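Local coordinates for protein succinyl-CoA ligase (ADP-forming) subunit alpha (Methanosaeta concilii, PDB 6HXI) that is a two-part subunit combining a CoA-ligase region of the succinyl-CoA synthetase superfamily with a helical citrate synthase-like region, modelled with coenzyme A, at residues A257-T262 against Q288-A293; A425-C430 against R597-P602; T516-Y521 against L547-M552. All coordinates share one frame; numbering follows the deposited sequence.

Interaction 1: A257-T262 against Q288-A293; sequences AWVTGT and QAKNDA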
loop_
_atom_site.group_PDB
_atom_site.type_symbol
_atom_site.label_atom_id
_atom_site.label_comp_id
_atom_site.label_asym_id
_atom_site.label_seq_id
_atom_site.Cartn_x
_atom_site.Cartn_y
_atom_site.Cartn_z
ATOM N N ALA B 257 67.843 22.584 10.164
ATOM C CA ALA B 257 67.337 21.736 11.239
ATOM C C ALA B 257 66.943 22.491 12.496
ATOM O O ALA B 257 67.663 23.374 12.942
ATOM C CB ALA B 257 68.366 20.676 11.578
ATOM N N TRP B 258 65.799 22.112 13.085
ATOM C CA TRP B 258 65.338 22.670 14.350
ATOM C C TRP B 258 64.635 21.609 15.181
ATOM O O TRP B 258 63.810 20.864 14.657
ATOM C CB TRP B 258 64.477 23.939 14.186
ATOM C CG TRP B 258 64.045 24.509 15.513
ATOM C CD1 TRP B 258 62.801 24.433 16.075
ATOM C CD2 TRP B 258 64.895 25.107 16.503
ATOM N NE1 TRP B 258 62.813 24.989 17.332
ATOM C CE2 TRP B 258 64.085 25.410 17.622
ATOM C CE3 TRP B 258 66.260 25.431 16.548
ATOM C CZ2 TRP B 258 64.595 26.034 18.767
ATOM C CZ3 TRP B 258 66.768 26.037 17.686
ATOM C CH2 TRP B 258 65.940 26.344 18.774
ATOM N N VAL B 259 64.984 21.536 16.477
ATOM C CA VAL B 259 64.399 20.596 17.428
ATOM C C VAL B 259 63.598 21.403 18.470
ATOM O O VAL B 259 64.150 22.260 19.163
ATOM C CB VAL B 259 65.458 19.649 18.067
ATOM C CG1 VAL B 259 64.809 18.695 19.062
ATOM C CG2 VAL B 259 66.218 18.865 16.996
ATOM N N THR B 260 62.284 21.149 18.534
ATOM C CA THR B 260 61.360 21.827 19.457
ATOM C C THR B 260 61.404 21.158 20.854
ATOM O O THR B 260 61.789 19.994 20.975
ATOM C CB THR B 260 59.944 21.840 18.861
ATOM O OG1 THR B 260 59.437 20.520 18.903
ATOM C CG2 THR B 260 59.914 22.328 17.422
ATOM N N GLY B 261 60.994 21.890 21.878
ATOM C CA GLY B 261 60.990 21.399 23.253
ATOM C C GLY B 261 62.030 22.071 24.129
ATOM O O GLY B 261 62.494 21.469 25.096
ATOM N N THR B 262 62.402 23.319 23.796
ATOM C CA THR B 262 63.378 24.110 24.557
ATOM C C THR B 262 62.785 24.571 25.899
ATOM O O THR B 262 63.527 24.987 26.775
ATOM C CB THR B 262 63.962 25.270 23.711
ATOM O OG1 THR B 262 62.953 26.246 23.431
ATOM C CG2 THR B 262 64.612 24.793 22.406
ATOM N N GLN B 288 67.852 21.047 23.576
ATOM C CA GLN B 288 69.144 21.747 23.655
ATOM C C GLN B 288 70.295 20.869 23.171
ATOM O O GLN B 288 71.016 21.283 22.263
ATOM C CB GLN B 288 69.405 22.331 25.063
ATOM C CG GLN B 288 68.598 23.611 25.373
ATOM C CD GLN B 288 67.130 23.394 25.757
ATOM O OE1 GLN B 288 66.602 22.260 25.807
ATOM N NE2 GLN B 288 66.444 24.486 26.083
ATOM N N ALA B 289 70.433 19.646 23.724
ATOM C CA ALA B 289 71.451 18.668 23.327
ATOM C C ALA B 289 71.350 18.319 21.830
ATOM O O ALA B 289 72.378 18.175 21.169
ATOM C CB ALA B 289 71.314 17.410 24.161
ATOM N N LYS B 290 70.127 18.237 21.296
ATOM C CA LYS B 290 69.862 17.940 19.878
ATOM C C LYS B 290 70.232 19.096 18.932
ATOM O O LYS B 290 70.920 18.863 17.936
ATOM C CB LYS B 290 68.404 17.486 19.665
ATOM C CG LYS B 290 68.113 16.106 20.261
ATOM C CD LYS B 290 66.681 15.682 20.046
ATOM C CE LYS B 290 66.421 14.273 20.529
ATOM N NZ LYS B 290 65.084 13.763 20.095
ATOM N N ASN B 291 69.796 20.333 19.254
ATOM C CA ASN B 291 70.089 21.529 18.460
ATOM C C ASN B 291 71.580 21.836 18.461
ATOM O O ASN B 291 72.117 22.240 17.430
ATOM C CB ASN B 291 69.262 22.736 18.939
ATOM C CG ASN B 291 67.820 22.722 18.475
ATOM O OD1 ASN B 291 67.507 22.338 17.340
ATOM N ND2 ASN B 291 66.901 23.149 19.337
ATOM N N ASP B 292 72.256 21.603 19.597
ATOM C CA ASP B 292 73.700 21.819 19.716
ATOM C C ASP B 292 74.469 20.822 18.856
ATOM O O ASP B 292 75.336 21.243 18.093
ATOM C CB ASP B 292 74.155 21.761 21.181
ATOM C CG ASP B 292 73.785 22.976 22.016
ATOM O OD1 ASP B 292 73.208 23.943 21.448
ATOM O OD2 ASP B 292 74.088 22.974 23.230
ATOM N N ALA B 293 74.112 19.512 18.938
ATOM C CA ALA B 293 74.730 18.444 18.141
ATOM C C ALA B 293 74.466 18.662 16.641
ATOM O O ALA B 293 75.305 18.303 15.817
ATOM C CB ALA B 293 74.212 17.088 18.583
HETATM O O HOH W 1 64.572 20.046 25.942
#
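Asn291 carries this contact, its carboxamide bonding to both polar backbone atoms of Val259. The amide N of Val259 donates to Asn291 OD1 (2.8 Å), and Asn291 ND2 returns a bond to Val259 O (2.9 Å). Each donor arrives in the carbonyl plane on a lone pair, though both bonds are noticeably bent at the hydrogen. Two opposed bonds to one residue fix the rotation of the amide and tell its oxygen from its nitrogen. The carboxamide also lies over one face of the Trp258 indole: Asn291 ND2 sits 3.3 Å from Trp258 CZ3, offset toward the ring's rim, and the two planes are only 18° apart. Trp258 brings its six-membered ring there although its CB starts away from the helix.

One turn back, Gln288 bends at its second torsion so that Gln288 NE2 donates to Thr262 O at 3.0 Å, the straightest of the three bonds at 159°. Its OE1 is joined to Gly261 O by a water that donates to both. Beside the Asn291 bonds, Val259 meets the aliphatic part of Lys290, Val259 CG1 lying 3.7 Å from Lys290 CD, while the extended chain carries NZ on to a salt bridge with Glu239 and to carbonyls including Glu233 O.

Farther out, backbone bonds from Trp258 and Thr260 hold strand 255-260 against strand 227-233, and Gly261 N donates to Asp288 of the neighbouring citrate lyase chain. The axes of the short segments, strand 257-260 and helix 288-293, run nearly antiparallel (173°), 7.7 Å apart at closest. This is the packing of a layered alpha/beta fold, in which helix 287-297 covers a strand at the margin of the parallel part of the sheet in the CoA-ligase region.

Interaction 2: A425-C430 against R597-P602; sequences AIVASC and RLYRHP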
loop_
_atom_site.group_PDB
_atom_site.type_symbol
_atom_site.label_atom_id
_atom_site.label_comp_id
_atom_site.label_asym_id
_atom_site.label_seq_id
_atom_site.Cartn_x
_atom_site.Cartn_y
_atom_site.Cartn_z
ATOM N N ALA B 425 -5.993 -8.367 4.893
ATOM C CA ALA B 425 -4.746 -8.502 5.672
ATOM C C ALA B 425 -4.436 -10.011 5.906
ATOM O O ALA B 425 -3.294 -10.404 5.852
ATOM C CB ALA B 425 -4.843 -7.721 7.026
ATOM N N ILE B 426 -5.477 -10.842 6.119
ATOM C CA ILE B 426 -5.394 -12.274 6.357
ATOM C C ILE B 426 -5.014 -12.990 5.092
ATOM O O ILE B 426 -4.211 -13.911 5.145
ATOM C CB ILE B 426 -6.769 -12.782 6.942
ATOM C CG1 ILE B 426 -6.885 -12.424 8.455
ATOM C CG2 ILE B 426 -6.998 -14.292 6.672
ATOM C CD1 ILE B 426 -8.289 -12.652 9.063
ATOM N N VAL B 427 -5.629 -12.620 3.968
ATOM C CA VAL B 427 -5.303 -13.203 2.675
ATOM C C VAL B 427 -3.817 -12.919 2.351
ATOM O O VAL B 427 -3.095 -13.847 2.035
ATOM C CB VAL B 427 -6.279 -12.725 1.579
ATOM C CG1 VAL B 427 -5.787 -13.083 0.189
ATOM C CG2 VAL B 427 -7.689 -13.283 1.835
ATOM N N ALA B 428 -3.365 -11.696 2.449
ATOM C CA ALA B 428 -1.950 -11.334 2.192
ATOM C C ALA B 428 -1.028 -12.140 3.136
ATOM O O ALA B 428 0.015 -12.615 2.684
ATOM C CB ALA B 428 -1.731 -9.802 2.427
ATOM N N SER B 429 -1.395 -12.241 4.446
ATOM C CA SER B 429 -0.612 -13.017 5.439
ATOM C C SER B 429 -0.558 -14.499 5.026
ATOM O O SER B 429 0.490 -15.103 5.082
ATOM C CB SER B 429 -1.185 -12.868 6.849
ATOM O OG SER B 429 -0.253 -13.295 7.833
ATOM N N CYS B 430 -1.667 -15.049 4.565
ATOM C CA CYS B 430 -1.757 -16.435 4.085
ATOM C C CYS B 430 -0.921 -16.626 2.788
ATOM O O CYS B 430 -0.467 -17.729 2.515
ATOM C CB CYS B 430 -3.214 -16.844 3.869
ATOM S SG CYS B 430 -4.158 -17.034 5.398
ATOM N N ARG B 597 -2.263 -21.610 5.262
ATOM C CA ARG B 597 -1.871 -21.813 3.862
ATOM C C ARG B 597 -2.396 -20.703 2.986
ATOM O O ARG B 597 -3.296 -19.995 3.413
ATOM C CB ARG B 597 -2.443 -23.163 3.327
ATOM C CG ARG B 597 -2.185 -24.429 4.155
ATOM C CD ARG B 597 -0.896 -24.426 4.960
ATOM N NE ARG B 597 0.299 -24.400 4.120
ATOM C CZ ARG B 597 1.475 -23.934 4.520
ATOM N NH1 ARG B 597 1.628 -23.462 5.755
ATOM N NH2 ARG B 597 2.515 -23.949 3.697
ATOM N N LEU B 598 -1.920 -20.640 1.713
ATOM C CA LEU B 598 -2.354 -19.728 0.680
ATOM C C LEU B 598 -3.886 -19.836 0.510
ATOM O O LEU B 598 -4.446 -20.934 0.421
ATOM C CB LEU B 598 -1.637 -20.107 -0.646
ATOM C CG LEU B 598 -1.965 -19.299 -1.923
ATOM C CD1 LEU B 598 -1.353 -17.949 -1.849
ATOM C CD2 LEU B 598 -1.459 -19.994 -3.156
ATOM N N TYR B 599 -4.561 -18.690 0.421
ATOM C CA TYR B 599 -6.007 -18.699 0.216
ATOM C C TYR B 599 -6.292 -18.657 -1.270
ATOM O O TYR B 599 -5.618 -17.930 -1.999
ATOM C CB TYR B 599 -6.622 -17.450 0.837
ATOM C CG TYR B 599 -8.129 -17.333 0.687
ATOM C CD1 TYR B 599 -8.987 -18.234 1.317
ATOM C CD2 TYR B 599 -8.701 -16.311 -0.073
ATOM C CE1 TYR B 599 -10.371 -18.136 1.178
ATOM C CE2 TYR B 599 -10.089 -16.157 -0.144
ATOM C CZ TYR B 599 -10.917 -17.062 0.504
ATOM O OH TYR B 599 -12.286 -17.003 0.404
ATOM N N ARG B 600 -7.329 -19.359 -1.702
ATOM C CA ARG B 600 -7.846 -19.285 -3.048
ATOM C C ARG B 600 -9.358 -19.222 -2.842
ATOM O O ARG B 600 -9.889 -20.036 -2.099
ATOM C CB ARG B 600 -7.426 -20.480 -3.900
ATOM C CG ARG B 600 -7.192 -20.052 -5.373
ATOM C CD ARG B 600 -7.198 -21.211 -6.349
ATOM N NE ARG B 600 -6.639 -20.828 -7.656
ATOM C CZ ARG B 600 -7.371 -20.678 -8.759
ATOM N NH1 ARG B 600 -8.684 -20.881 -8.726
ATOM N NH2 ARG B 600 -6.795 -20.330 -9.907
ATOM N N HIS B 601 -10.038 -18.209 -3.399
ATOM C CA HIS B 601 -11.489 -18.125 -3.221
ATOM C C HIS B 601 -12.225 -19.351 -3.838
ATOM O O HIS B 601 -11.869 -19.776 -4.945
ATOM C CB HIS B 601 -12.022 -16.765 -3.780
ATOM C CG HIS B 601 -13.363 -16.406 -3.247
ATOM N ND1 HIS B 601 -13.559 -16.151 -1.888
ATOM C CD2 HIS B 601 -14.553 -16.329 -3.879
ATOM C CE1 HIS B 601 -14.854 -15.924 -1.746
ATOM N NE2 HIS B 601 -15.491 -16.015 -2.916
ATOM N N PRO B 602 -13.196 -20.008 -3.153
ATOM C CA PRO B 602 -13.853 -21.183 -3.783
ATOM C C PRO B 602 -14.557 -20.839 -5.097
ATOM O O PRO B 602 -15.258 -19.829 -5.193
ATOM C CB PRO B 602 -14.813 -21.710 -2.700
ATOM C CG PRO B 602 -14.898 -20.684 -1.694
ATOM C CD PRO B 602 -13.721 -19.755 -1.798
HETATM O O HOH W 2 -3.425 -16.069 0.343
#
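In the helical citrate synthase-like region, the last turn of helix 420-430 receives an extended loop that follows helix 571-594, where several copies of the subunit meet. No direct hydrogen bond crosses between 425-430 and 597-602. A water does the joining, donating to Val427 O (2.8 Å) and accepting from Tyr599 N (2.9 Å). At the helix end, Cys430 O receives a CA-H...O contact from Leu598 CA (3.3 Å, 134° at H) and a hydrogen bond from Arg449 of the second subunit. Cys430 CB comes within 3.2 Å of Arg597 O, so the loop backbone is pressed close to this residue. The apolar part is a single touch: Val427 CG2 meets Tyr599 CD2 obliquely at 3.7 Å. Tyr599 has CG anti to its backbone N (chi1 180°), and its OH shares a 2.8 Å hydrogen bond with ND1 of His601, tying the two rings together. His423 of the second subunit stacks on His601 and meets Tyr599 edge-to-face. Within the chain, Ile426 and Ser429 lean on helix 571-594 while Ala428 faces helix 435-443, and Val427 and Cys430 turn to the loop that leads on to strand 606-608.

Interaction 3: T516-Y521 against L547-M552; sequences TELLNY and LFIDLM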
loop_
_atom_site.group_PDB
_atom_site.type_symbol
_atom_site.label_atom_id
_atom_site.label_comp_id
_atom_site.label_asym_id
_atom_site.label_seq_id
_atom_site.Cartn_x
_atom_site.Cartn_y
_atom_site.Cartn_z
ATOM N N THR B 516 -22.825 18.250 24.526
ATOM C CA THR B 516 -23.211 17.132 23.645
ATOM C C THR B 516 -24.415 17.588 22.793
ATOM O O THR B 516 -25.409 16.867 22.720
ATOM C CB THR B 516 -23.560 15.857 24.469
ATOM O OG1 THR B 516 -24.742 16.101 25.229
ATOM C CG2 THR B 516 -22.429 15.390 25.408
ATOM N N GLU B 517 -24.346 18.789 22.175
ATOM C CA GLU B 517 -25.422 19.359 21.344
ATOM C C GLU B 517 -25.735 18.507 20.092
ATOM O O GLU B 517 -26.908 18.244 19.796
ATOM C CB GLU B 517 -25.057 20.790 20.943
ATOM C CG GLU B 517 -26.241 21.651 20.516
ATOM C CD GLU B 517 -25.929 23.043 19.985
ATOM O OE1 GLU B 517 -24.848 23.235 19.377
ATOM O OE2 GLU B 517 -26.807 23.926 20.116
ATOM N N LEU B 518 -24.686 18.059 19.366
ATOM C CA LEU B 518 -24.919 17.253 18.181
ATOM C C LEU B 518 -25.382 15.848 18.576
ATOM O O LEU B 518 -26.218 15.259 17.874
ATOM C CB LEU B 518 -23.726 17.280 17.237
ATOM C CG LEU B 518 -23.975 16.719 15.827
ATOM C CD1 LEU B 518 -25.112 17.435 15.118
ATOM C CD2 LEU B 518 -22.701 16.717 15.011
ATOM N N LEU B 519 -24.958 15.375 19.773
ATOM C CA LEU B 519 -25.438 14.089 20.267
ATOM C C LEU B 519 -26.927 14.166 20.632
ATOM O O LEU B 519 -27.678 13.262 20.264
ATOM C CB LEU B 519 -24.586 13.513 21.403
ATOM C CG LEU B 519 -25.140 12.235 22.064
ATOM C CD1 LEU B 519 -24.987 11.010 21.147
ATOM C CD2 LEU B 519 -24.474 11.991 23.398
ATOM N N ASN B 520 -27.368 15.280 21.252
ATOM C CA ASN B 520 -28.777 15.445 21.605
ATOM C C ASN B 520 -29.665 15.480 20.351
ATOM O O ASN B 520 -30.721 14.844 20.329
ATOM C CB ASN B 520 -29.009 16.637 22.545
ATOM C CG ASN B 520 -28.324 16.545 23.904
ATOM O OD1 ASN B 520 -28.092 15.463 24.479
ATOM N ND2 ASN B 520 -28.000 17.703 24.461
ATOM N N TYR B 521 -29.198 16.147 19.284
ATOM C CA TYR B 521 -29.879 16.173 17.985
ATOM C C TYR B 521 -29.891 14.742 17.415
ATOM O O TYR B 521 -30.936 14.248 16.989
ATOM C CB TYR B 521 -29.119 17.140 17.036
ATOM C CG TYR B 521 -29.779 17.342 15.679
ATOM C CD1 TYR B 521 -30.737 18.337 15.486
ATOM C CD2 TYR B 521 -29.437 16.546 14.587
ATOM C CE1 TYR B 521 -31.347 18.524 14.249
ATOM C CE2 TYR B 521 -30.045 16.724 13.341
ATOM C CZ TYR B 521 -31.009 17.706 13.182
ATOM O OH TYR B 521 -31.626 17.877 11.966
ATOM N N LEU B 547 -19.906 12.418 18.078
ATOM C CA LEU B 547 -19.259 12.803 19.338
ATOM C C LEU B 547 -17.955 13.528 19.114
ATOM O O LEU B 547 -17.558 14.339 19.938
ATOM C CB LEU B 547 -19.088 11.613 20.293
ATOM C CG LEU B 547 -20.395 11.031 20.831
ATOM C CD1 LEU B 547 -20.130 9.797 21.636
ATOM C CD2 LEU B 547 -21.139 12.038 21.631
ATOM N N PHE B 548 -17.304 13.259 17.968
ATOM C CA PHE B 548 -16.065 13.956 17.654
ATOM C C PHE B 548 -16.314 15.449 17.363
ATOM O O PHE B 548 -15.555 16.293 17.853
ATOM C CB PHE B 548 -15.247 13.264 16.584
ATOM C CG PHE B 548 -13.783 13.440 16.900
ATOM C CD1 PHE B 548 -13.101 14.583 16.496
ATOM C CD2 PHE B 548 -13.100 12.492 17.644
ATOM C CE1 PHE B 548 -11.758 14.774 16.827
ATOM C CE2 PHE B 548 -11.765 12.689 17.999
ATOM C CZ PHE B 548 -11.101 13.828 17.586
ATOM N N ILE B 549 -17.435 15.776 16.684
ATOM C CA ILE B 549 -17.876 17.172 16.486
ATOM C C ILE B 549 -18.157 17.795 17.867
ATOM O O ILE B 549 -17.752 18.929 18.123
ATOM C CB ILE B 549 -19.133 17.305 15.557
ATOM C CG1 ILE B 549 -18.913 16.637 14.162
ATOM C CG2 ILE B 549 -19.606 18.789 15.436
ATOM C CD1 ILE B 549 -17.692 17.059 13.495
ATOM N N ASP B 550 -18.855 17.063 18.750
ATOM C CA ASP B 550 -19.131 17.565 20.114
ATOM C C ASP B 550 -17.865 17.809 20.938
ATOM O O ASP B 550 -17.803 18.784 21.672
ATOM C CB ASP B 550 -20.086 16.659 20.851
ATOM C CG ASP B 550 -21.523 16.884 20.433
ATOM O OD1 ASP B 550 -21.866 18.063 19.997
ATOM O OD2 ASP B 550 -22.329 15.914 20.551
ATOM N N LEU B 551 -16.856 16.940 20.811
ATOM C CA LEU B 551 -15.567 17.069 21.498
ATOM C C LEU B 551 -14.915 18.409 21.047
ATOM O O LEU B 551 -14.443 19.201 21.877
ATOM C CB LEU B 551 -14.686 15.853 21.091
ATOM C CG LEU B 551 -13.279 15.755 21.679
ATOM C CD1 LEU B 551 -12.800 14.318 21.666
ATOM C CD2 LEU B 551 -12.267 16.532 20.840
ATOM N N MET B 552 -14.881 18.630 19.716
ATOM C CA MET B 552 -14.304 19.832 19.135
ATOM C C MET B 552 -15.041 21.096 19.561
ATOM O O MET B 552 -14.385 22.069 19.905
ATOM C CB MET B 552 -14.216 19.714 17.631
ATOM C CG MET B 552 -13.098 18.801 17.197
ATOM S SD MET B 552 -12.893 18.860 15.421
ATOM C CE MET B 552 -14.366 18.076 14.891
HETATM O O HOH W 3 -21.626 20.186 21.644
#
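Leu518 lays its CD2 methyl against the branch of Ile549, 3.7 Å from Ile549 CB, the two side chains crossing obliquely. Beside it Leu519 does the same with Leu547, whose CD2 lies 3.8 Å from Leu519 CB and is reached by both methyls of Leu519 as well. These leucines flank Asp550, which buries more area in this contact than any other residue and whose carboxylate meets the first turn of helix 517-530. There Asp550 OD1 accepts from Leu518 N (2.9 Å, nearly straight at 160°) and Asp550 OD2 from Leu519 N (2.8 Å, more bent at 135°). Both oxygens use their syn lone pairs, so the carboxylate spans two consecutive amides. A water adds a third grip, donating to Asp550 OD1 (2.7 Å) and accepting from Glu517 N. Thr516, at the N-cap, makes no capping bond with its own side chain; Asp550 instead satisfies amides of the first turn from the neighbouring helix. The short helical segments cross at 149°, and helices 500-512 and 560-569 pack on the flanking aliphatic residues. An acid at a helix N-terminus, bonded by two main-chain N-H groups, would be expected to stay ionised despite its burial and to offset the helix dipole.

How the interactions relate
The chain divides these contacts between its two parts: interaction 1 belongs to the CoA-ligase region, while interactions 2 and 3 share the citrate synthase-like region on the other side of the chain's centre. The centre of interaction 1 is about 84 Å from that of interaction 2 and about 89 Å from that of interaction 3. The latter two are closer, about 41 Å between centres and about 24 Å at their nearest atoms, and 516-552 falls in sequence between the segments of interaction 2. None touches another. The coenzyme A pocket lined by Gln21, Ser89, Val141 and Gly179, among others, takes no residue from the six segments.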